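Local coordinates for KLLA0E08119p (Kluyveromyces lactis, PDB 3VA7), which probably catalyses the ATP-dependent carboxylation of urea to urea-1-carboxylate with biotin as cofactor, this chain being the urea carboxylase part of a longer multifunctional enzyme, at residues R45-L50 / I55-V60; F76-H81 / A99-A104; A106-Y111 / W340-A345. All coordinates share one frame; numbering follows the deposited sequence.

Interaction 1 (R45-L50 / I55-V60); sequences RIMKTL and IKSVAV
Helix 45-50, with Met47 and Leu50, runs nearly antiparallel to strand 56-60, with Ser57 and Ala59. The angle is 161° and the axes approach to 8.5 Å. One backbone bond joins the segments, from Ile55 N to Leu50 O at 3.2 Å.

Leu50 makes the largest share of the contact. With CG anti to the carbonyl carbon (chi1 -77°), its two methyls divide between Ser57 and Ile55. CD1 lies 3.5 Å from Ser57 CB, and CD2 lies 3.7 Å from Ile55 CG2. With an alanine here, Ile55 CG2 and Ser57 CB would probably lose the two methyls that pack on them, and a gap would open. Met47 extends beyond CG, and its CE reaches Ala59 CB at 4.1 Å. A water bridges the two segments. It donates to Met47 O at 3.1 Å and is hydrogen-bonded to Ser57 OG at 2.9 Å.

The contact belongs to the beta-alpha-beta unit of strand 33-36, helix 40-53 and strand 56-61. Met47 also touches His70 and Asp73 of helix 69-73, while Leu50 meets Leu342 of helix 337-345 and Ile55 packs on Val34 of strand 33-36.

Interaction 2 (F76-H81 / A99-A104); sequences FSVALH and AKKTGA
Val78 meets Thr102 and Lys101 through its two methyl groups. The contact is small and apolar, and no hydrogen bond crosses it. The CA-CB bond of Val78 points toward the end of helix 92-101. CB itself stays back, 5.2 Å from Thr102 CG2. The branches divide the work. CG1, anti to the backbone N (chi1 171°), reaches Lys101 CD at 4.3 Å. CG2 lies beside the backbone N and meets Thr102 CG2 at 3.7 Å. This is a methyl-to-methyl contact, and the two side chains meet at a slant.

Thr102 presents its methyl because CG2 is anti to its own carbonyl carbon, which leaves OG1 between N and C (chi1 50°). OG1 is not directed at the strand: it bonds to Ala98 O, back in the last turn of the helix. That bond is likely to fix the rotation of the side chain, with CG2 turned to Val78. Lys101 adds only its CD.

The helix closes just here with a Schellman motif. Gly103 has positive phi (52°), and its N bonds to Lys100 O at 2.9 Å. Ala104 N reaches back to Ala99 O at 2.8 Å. The chain then turns off toward strand 106-108.

Strand 76-79 is an outermost strand of the five-stranded parallel sheet of the biotin carboxylase N-terminal domain, paired with strand 56-61 through its backbone. Val78 also touches Ala98. Helix 92-101 thus covers one side of this edge strand, while Ala99 and Ala104 pack on Leu35 of strand 33-36.

Interaction 3 (A106-Y111 / W340-A345); sequences AIIPGY and WMLRIA
No flat group takes part where Ile108 meets Met341 and Leu342: no ring face or edge is used, and the contact is aliphatic. The two aromatic residues of the segments turn to other partners. Trp340 touches Thr355 and Met242. Tyr111 touches Ile42, Arg321 and Val324, and its OH is bonded to Glu41.

The strand offers one side chain, Ile108. Its CG1 is anti to the backbone N (chi1 178°), which carries CD1 out from the strand toward the helix. This one methyl makes both contacts, the one with Leu342 the looser. It lies 4.1 Å from Met341 CE and 4.4 Å from Leu342 CD2. The Ile108 and Met341 chains cross at about a right angle. Met341 runs extended to SD and then bends (chi3 57°), and its terminal methyl is what meets the isoleucine. The backbones stay well apart, with Ile108 CA 8.2 Å from Leu342 CA.

Strand 106-108 belongs to the parallel sheet of the biotin carboxylase N-terminal domain, next to the central strand 33-36. Helix 337-345 comes from much later in the chain, 229 residues on, yet packs against this sheet. The contact therefore joins parts of the biotin carboxylase region that are far apart in sequence.

Ile108 also touches Val34 and Ile36 of strand 33-36, and Leu342 touches Met53 of helix 40-53. A glycerol, probably from the crystallisation liquor, lies about 3 Å from the side chain of Met341.

All three contacts serve one parallel sheet in the biotin carboxylase region. Interactions 1 and 3 are buried, while interaction 2 lies at the surface beside an outermost strand. Interactions 1 and 2 use neighbouring strands, 56-61 and 76-79, joined by probable backbone hydrogen bonds such as Ala59 N to Phe76 O, 2.9 Å. Interactions 1 and 3 meet through Leu50 CD2 and Leu342 CD1, 3.4 Å apart. Interactions 2 and 3 touch at Ala99 and Ile107. The chemistry differs too. Interaction 1 adds a backbone bond and a water to its apolar contacts. In interaction 2 a valine meets the methyl of a threonine and the chain of a lysine; in interaction 3 all three residues are apolar.

Interaction 1 (R45-L50 / I55-V60)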
loop_
_atom_site.group_PDB
_atom_site.type_symbol
_atom_site.label_atom_id
_atom_site.label_comp_id
_atom_site.label_asym_id
_atom_site.label_seq_id
_atom_site.Cartn_x
_atom_site.Cartn_y
_atom_site.Cartn_z
ATOM N N ARG A 45 -22.950 11.815 12.530
ATOM C CA ARG A 45 -24.341 11.457 12.720
ATOM C C ARG A 45 -25.222 12.690 13.041
ATOM O O ARG A 45 -26.365 12.752 12.569
ATOM C CB ARG A 45 -24.500 10.328 13.756
ATOM C CG ARG A 45 -25.985 9.975 14.084
ATOM C CD ARG A 45 -26.339 10.427 15.458
ATOM N NE ARG A 45 -27.749 10.366 15.820
ATOM C CZ ARG A 45 -28.715 11.097 15.259
ATOM N NH1 ARG A 45 -28.453 11.944 14.275
ATOM N NH2 ARG A 45 -29.961 11.002 15.714
ATOM N N ILE A 46 -24.696 13.667 13.791
ATOM C CA ILE A 46 -25.470 14.836 14.165
ATOM C C ILE A 46 -25.703 15.582 12.886
ATOM O O ILE A 46 -26.821 16.047 12.611
ATOM C CB ILE A 46 -24.733 15.713 15.225
ATOM C CG1 ILE A 46 -24.906 15.128 16.620
ATOM C CG2 ILE A 46 -25.169 17.165 15.221
ATOM C CD1 ILE A 46 -23.773 15.542 17.633
ATOM N N MET A 47 -24.679 15.664 12.058
ATOM C CA MET A 47 -24.849 16.353 10.752
ATOM C C MET A 47 -25.893 15.772 9.796
ATOM O O MET A 47 -26.477 16.530 9.024
ATOM C CB MET A 47 -23.516 16.509 10.024
ATOM C CG MET A 47 -22.548 17.402 10.815
ATOM S SD MET A 47 -20.891 17.425 10.119
ATOM C CE MET A 47 -20.048 18.337 11.435
ATOM N N LYS A 48 -26.145 14.454 9.832
ATOM C CA LYS A 48 -27.164 13.910 8.928
ATOM C C LYS A 48 -28.505 14.482 9.325
ATOM O O LYS A 48 -29.314 14.837 8.455
ATOM C CB LYS A 48 -27.297 12.392 9.002
ATOM C CG LYS A 48 -26.158 11.621 8.456
ATOM C CD LYS A 48 -26.627 10.238 7.954
ATOM C CE LYS A 48 -28.022 9.765 8.505
ATOM N NZ LYS A 48 -28.701 8.722 7.602
ATOM N N THR A 49 -28.730 14.583 10.634
ATOM C CA THR A 49 -29.995 15.030 11.097
ATOM C C THR A 49 -30.071 16.494 10.721
ATOM O O THR A 49 -31.093 16.964 10.169
ATOM C CB THR A 49 -30.124 14.814 12.592
ATOM O OG1 THR A 49 -30.217 13.406 12.886
ATOM C CG2 THR A 49 -31.317 15.546 13.131
ATOM N N LEU A 50 -28.990 17.222 10.987
ATOM C CA LEU A 50 -29.029 18.644 10.728
ATOM C C LEU A 50 -29.382 18.855 9.277
ATOM O O LEU A 50 -30.378 19.518 8.971
ATOM C CB LEU A 50 -27.713 19.329 11.068
ATOM C CG LEU A 50 -27.426 19.576 12.563
ATOM C CD1 LEU A 50 -26.076 20.216 12.651
ATOM C CD2 LEU A 50 -28.475 20.414 13.320
ATOM N N ILE A 55 -30.940 22.666 8.508
ATOM C CA ILE A 55 -30.151 23.461 9.425
ATOM C C ILE A 55 -28.666 23.457 9.041
ATOM O O ILE A 55 -28.065 22.394 8.858
ATOM C CB ILE A 55 -30.239 22.892 10.835
ATOM C CG1 ILE A 55 -31.702 22.816 11.306
ATOM C CG2 ILE A 55 -29.364 23.698 11.800
ATOM C CD1 ILE A 55 -31.848 22.221 12.712
ATOM N N LYS A 56 -28.065 24.636 8.947
ATOM C CA LYS A 56 -26.713 24.721 8.484
ATOM C C LYS A 56 -25.847 24.226 9.607
ATOM O O LYS A 56 -26.145 24.504 10.741
ATOM C CB LYS A 56 -26.366 26.151 8.003
ATOM C CG LYS A 56 -26.714 26.344 6.483
ATOM C CD LYS A 56 -27.334 27.715 6.183
ATOM C CE LYS A 56 -26.335 28.942 6.421
ATOM N NZ LYS A 56 -26.917 30.377 6.479
ATOM N N SER A 57 -24.811 23.450 9.285
ATOM C CA SER A 57 -23.937 22.881 10.263
ATOM C C SER A 57 -22.523 23.419 10.173
ATOM O O SER A 57 -22.005 23.796 9.098
ATOM C CB SER A 57 -23.898 21.365 10.126
ATOM O OG SER A 57 -23.285 20.971 8.919
ATOM N N VAL A 58 -21.884 23.422 11.333
ATOM C CA VAL A 58 -20.525 23.864 11.454
ATOM C C VAL A 58 -19.648 22.807 12.127
ATOM O O VAL A 58 -19.916 22.391 13.268
ATOM C CB VAL A 58 -20.486 25.139 12.272
ATOM C CG1 VAL A 58 -19.071 25.646 12.305
ATOM C CG2 VAL A 58 -21.421 26.186 11.647
ATOM N N ALA A 59 -18.611 22.392 11.400
ATOM C CA ALA A 59 -17.565 21.525 11.912
ATOM C C ALA A 59 -16.517 22.315 12.694
ATOM O O ALA A 59 -16.346 23.504 12.449
ATOM C CB ALA A 59 -16.873 20.780 10.761
ATOM N N VAL A 60 -15.815 21.625 13.599
ATOM C CA VAL A 60 -14.549 22.071 14.145
ATOM C C VAL A 60 -13.543 20.909 14.116
ATOM O O VAL A 60 -13.903 19.781 14.368
ATOM C CB VAL A 60 -14.696 22.611 15.585
ATOM C CG1 VAL A 60 -15.453 23.982 15.568
ATOM C CG2 VAL A 60 -15.375 21.568 16.518
HETATM O O HOH W 1 -25.430 19.256 8.067
#

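Interaction 2 (F76-H81 / A99-A104)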
loop_
_atom_site.group_PDB
_atom_site.type_symbol
_atom_site.label_atom_id
_atom_site.label_comp_id
_atom_site.label_asym_id
_atom_site.label_seq_id
_atom_site.Cartn_x
_atom_site.Cartn_y
_atom_site.Cartn_z
ATOM N N PHE A 76 -20.018 24.506 6.943
ATOM C CA PHE A 76 -18.876 25.368 7.248
ATOM C C PHE A 76 -17.961 24.643 8.247
ATOM O O PHE A 76 -18.346 23.616 8.831
ATOM C CB PHE A 76 -19.331 26.738 7.802
ATOM C CG PHE A 76 -20.424 27.398 6.989
ATOM C CD1 PHE A 76 -21.767 27.255 7.355
ATOM C CD2 PHE A 76 -20.118 28.147 5.843
ATOM C CE1 PHE A 76 -22.796 27.851 6.599
ATOM C CE2 PHE A 76 -21.143 28.746 5.059
ATOM C CZ PHE A 76 -22.482 28.599 5.438
ATOM N N SER A 77 -16.752 25.168 8.428
ATOM C CA SER A 77 -15.793 24.543 9.318
ATOM C C SER A 77 -14.744 25.534 9.836
ATOM O O SER A 77 -14.458 26.532 9.227
ATOM C CB SER A 77 -15.112 23.349 8.648
ATOM O OG SER A 77 -14.679 23.666 7.351
ATOM N N VAL A 78 -14.191 25.249 10.998
ATOM C CA VAL A 78 -13.253 26.145 11.611
ATOM C C VAL A 78 -12.167 25.237 12.081
ATOM O O VAL A 78 -12.415 24.266 12.810
ATOM C CB VAL A 78 -13.883 26.892 12.785
ATOM C CG1 VAL A 78 -12.840 27.666 13.542
ATOM C CG2 VAL A 78 -14.949 27.812 12.294
ATOM N N ALA A 79 -10.982 25.508 11.570
ATOM C CA ALA A 79 -9.774 24.888 12.046
ATOM C C ALA A 79 -9.498 25.439 13.445
ATOM O O ALA A 79 -9.438 26.650 13.655
ATOM C CB ALA A 79 -8.618 25.218 11.097
ATOM N N LEU A 80 -9.411 24.544 14.417
ATOM C CA LEU A 80 -8.814 24.880 15.699
ATOM C C LEU A 80 -7.397 24.489 15.396
ATOM O O LEU A 80 -7.171 23.615 14.518
ATOM C CB LEU A 80 -9.384 23.977 16.797
ATOM C CG LEU A 80 -10.883 23.642 16.827
ATOM C CD1 LEU A 80 -11.115 22.418 17.676
ATOM C CD2 LEU A 80 -11.696 24.808 17.322
ATOM N N HIS A 81 -6.404 25.098 16.015
ATOM C CA HIS A 81 -5.073 24.669 15.577
ATOM C C HIS A 81 -4.374 23.829 16.631
ATOM O O HIS A 81 -4.391 24.156 17.808
ATOM C CB HIS A 81 -4.257 25.850 15.041
ATOM C CG HIS A 81 -4.926 26.572 13.898
ATOM N ND1 HIS A 81 -5.828 27.602 14.090
ATOM C CD2 HIS A 81 -4.829 26.401 12.552
ATOM C CE1 HIS A 81 -6.247 28.044 12.914
ATOM N NE2 HIS A 81 -5.659 27.331 11.965
ATOM N N ALA A 99 -17.931 29.341 17.199
ATOM C CA ALA A 99 -19.385 29.520 17.008
ATOM C C ALA A 99 -19.726 30.971 16.736
ATOM O O ALA A 99 -20.688 31.279 15.995
ATOM C CB ALA A 99 -20.151 29.039 18.192
ATOM N N LYS A 100 -18.942 31.856 17.366
ATOM C CA LYS A 100 -19.029 33.296 17.128
ATOM C C LYS A 100 -18.778 33.603 15.659
ATOM O O LYS A 100 -19.648 34.110 14.967
ATOM C CB LYS A 100 -17.990 34.028 17.993
ATOM C CG LYS A 100 -18.429 34.330 19.393
ATOM C CD LYS A 100 -19.845 34.880 19.391
ATOM C CE LYS A 100 -20.278 35.197 20.793
ATOM N NZ LYS A 100 -21.756 35.350 20.849
ATOM N N LYS A 101 -17.581 33.222 15.216
ATOM C CA LYS A 101 -17.023 33.418 13.886
ATOM C C LYS A 101 -17.950 32.942 12.737
ATOM O O LYS A 101 -17.939 33.510 11.617
ATOM C CB LYS A 101 -15.679 32.677 13.881
ATOM C CG LYS A 101 -14.764 32.780 12.676
ATOM C CD LYS A 101 -13.502 31.903 12.929
ATOM C CE LYS A 101 -12.278 32.310 12.060
ATOM N NZ LYS A 101 -11.702 33.645 12.485
ATOM N N THR A 102 -18.778 31.930 13.016
ATOM C CA THR A 102 -19.652 31.332 11.981
ATOM C C THR A 102 -21.103 31.700 12.171
ATOM O O THR A 102 -21.974 31.216 11.433
ATOM C CB THR A 102 -19.533 29.799 11.982
ATOM O OG1 THR A 102 -19.686 29.280 13.325
ATOM C CG2 THR A 102 -18.171 29.388 11.389
ATOM N N GLY A 103 -21.356 32.564 13.160
ATOM C CA GLY A 103 -22.725 32.893 13.626
ATOM C C GLY A 103 -23.615 31.708 13.972
ATOM O O GLY A 103 -24.759 31.653 13.542
ATOM N N ALA A 104 -23.105 30.745 14.734
ATOM C CA ALA A 104 -23.953 29.574 15.164
ATOM C C ALA A 104 -24.863 29.957 16.318
ATOM O O ALA A 104 -24.389 30.481 17.333
ATOM C CB ALA A 104 -23.090 28.371 15.545
#

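Interaction 3 (A106-Y111 / W340-A345)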
loop_
_atom_site.group_PDB
_atom_site.type_symbol
_atom_site.label_atom_id
_atom_site.label_comp_id
_atom_site.label_asym_id
_atom_site.label_seq_id
_atom_site.Cartn_x
_atom_site.Cartn_y
_atom_site.Cartn_z
ATOM N N ALA A 106 -26.425 27.870 18.203
ATOM C CA ALA A 106 -26.383 26.754 19.182
ATOM C C ALA A 106 -25.150 25.889 18.999
ATOM O O ALA A 106 -24.562 25.823 17.900
ATOM C CB ALA A 106 -27.617 25.905 19.074
ATOM N N ILE A 107 -24.747 25.248 20.091
ATOM C CA ILE A 107 -23.685 24.251 20.065
ATOM C C ILE A 107 -24.208 22.926 20.597
ATOM O O ILE A 107 -24.854 22.873 21.654
ATOM C CB ILE A 107 -22.475 24.675 20.897
ATOM C CG1 ILE A 107 -21.933 26.017 20.398
ATOM C CG2 ILE A 107 -21.412 23.584 20.887
ATOM C CD1 ILE A 107 -21.049 26.716 21.427
ATOM N N ILE A 108 -23.989 21.871 19.829
ATOM C CA ILE A 108 -24.387 20.572 20.268
ATOM C C ILE A 108 -23.076 19.835 20.437
ATOM O O ILE A 108 -22.234 19.838 19.531
ATOM C CB ILE A 108 -25.403 19.897 19.324
ATOM C CG1 ILE A 108 -25.762 18.491 19.813
ATOM C CG2 ILE A 108 -24.871 19.845 17.924
ATOM C CD1 ILE A 108 -26.956 17.869 19.130
ATOM N N PRO A 109 -22.886 19.233 21.632
ATOM C CA PRO A 109 -21.584 18.747 22.080
ATOM C C PRO A 109 -21.263 17.291 21.792
ATOM O O PRO A 109 -20.078 16.919 21.844
ATOM C CB PRO A 109 -21.656 18.951 23.584
ATOM C CG PRO A 109 -23.099 18.776 23.898
ATOM C CD PRO A 109 -23.905 19.149 22.699
ATOM N N GLY A 110 -22.269 16.463 21.498
ATOM C CA GLY A 110 -22.042 15.019 21.419
ATOM C C GLY A 110 -21.925 14.406 22.808
ATOM O O GLY A 110 -22.724 14.731 23.720
ATOM N N TYR A 111 -20.972 13.489 22.909
ATOM C CA TYR A 111 -20.479 12.844 24.134
ATOM C C TYR A 111 -18.953 12.778 24.122
ATOM O O TYR A 111 -18.346 12.765 23.048
ATOM C CB TYR A 111 -20.998 11.418 24.264
ATOM C CG TYR A 111 -21.196 10.683 22.966
ATOM C CD1 TYR A 111 -20.111 10.218 22.205
ATOM C CD2 TYR A 111 -22.472 10.447 22.491
ATOM C CE1 TYR A 111 -20.311 9.548 20.990
ATOM C CE2 TYR A 111 -22.684 9.773 21.300
ATOM C CZ TYR A 111 -21.610 9.315 20.566
ATOM O OH TYR A 111 -21.885 8.616 19.398
ATOM N N TRP A 340 -34.992 15.592 18.463
ATOM C CA TRP A 340 -35.586 15.906 19.740
ATOM C C TRP A 340 -34.731 16.853 20.571
ATOM O O TRP A 340 -35.197 17.892 20.979
ATOM C CB TRP A 340 -35.858 14.631 20.492
ATOM C CG TRP A 340 -37.160 14.042 20.171
ATOM C CD1 TRP A 340 -37.652 13.707 18.914
ATOM C CD2 TRP A 340 -38.200 13.723 21.105
ATOM N NE1 TRP A 340 -38.947 13.209 19.022
ATOM C CE2 TRP A 340 -39.298 13.189 20.351
ATOM C CE3 TRP A 340 -38.321 13.836 22.508
ATOM C CZ2 TRP A 340 -40.486 12.763 20.968
ATOM C CZ3 TRP A 340 -39.472 13.399 23.120
ATOM C CH2 TRP A 340 -40.550 12.880 22.358
ATOM N N MET A 341 -33.481 16.516 20.804
ATOM C CA MET A 341 -32.607 17.399 21.536
ATOM C C MET A 341 -32.672 18.807 20.930
ATOM O O MET A 341 -32.862 19.804 21.642
ATOM C CB MET A 341 -31.169 16.893 21.489
ATOM C CG MET A 341 -30.892 15.570 22.266
ATOM S SD MET A 341 -29.166 15.043 22.142
ATOM C CE MET A 341 -28.225 16.415 22.763
ATOM N N LEU A 342 -32.538 18.910 19.621
ATOM C CA LEU A 342 -32.482 20.225 19.030
ATOM C C LEU A 342 -33.784 20.996 19.322
ATOM O O LEU A 342 -33.745 22.179 19.689
ATOM C CB LEU A 342 -32.197 20.133 17.524
ATOM C CG LEU A 342 -30.765 19.709 17.179
ATOM C CD1 LEU A 342 -30.627 19.225 15.700
ATOM C CD2 LEU A 342 -29.772 20.802 17.470
ATOM N N ARG A 343 -34.915 20.317 19.171
ATOM C CA ARG A 343 -36.183 20.960 19.248
ATOM C C ARG A 343 -36.411 21.381 20.684
ATOM O O ARG A 343 -36.912 22.498 20.924
ATOM C CB ARG A 343 -37.304 20.042 18.788
ATOM C CG ARG A 343 -37.381 19.754 17.268
ATOM C CD ARG A 343 -38.742 19.108 16.930
ATOM N NE ARG A 343 -39.794 19.747 17.745
ATOM C CZ ARG A 343 -41.093 19.399 17.807
ATOM N NH1 ARG A 343 -41.590 18.382 17.078
ATOM N NH2 ARG A 343 -41.903 20.083 18.630
ATOM N N ILE A 344 -36.004 20.526 21.633
ATOM C CA ILE A 344 -36.183 20.833 23.036
ATOM C C ILE A 344 -35.331 22.022 23.433
ATOM O O ILE A 344 -35.781 22.869 24.196
ATOM C CB ILE A 344 -35.819 19.641 23.966
ATOM C CG1 ILE A 344 -36.876 18.548 23.857
ATOM C CG2 ILE A 344 -35.605 20.127 25.433
ATOM C CD1 ILE A 344 -36.428 17.255 24.438
ATOM N N ALA A 345 -34.101 22.050 22.932
ATOM C CA ALA A 345 -33.119 23.058 23.309
ATOM C C ALA A 345 -33.527 24.423 22.830
ATOM O O ALA A 345 -32.949 25.419 23.314
ATOM C CB ALA A 345 -31.757 22.741 22.763
#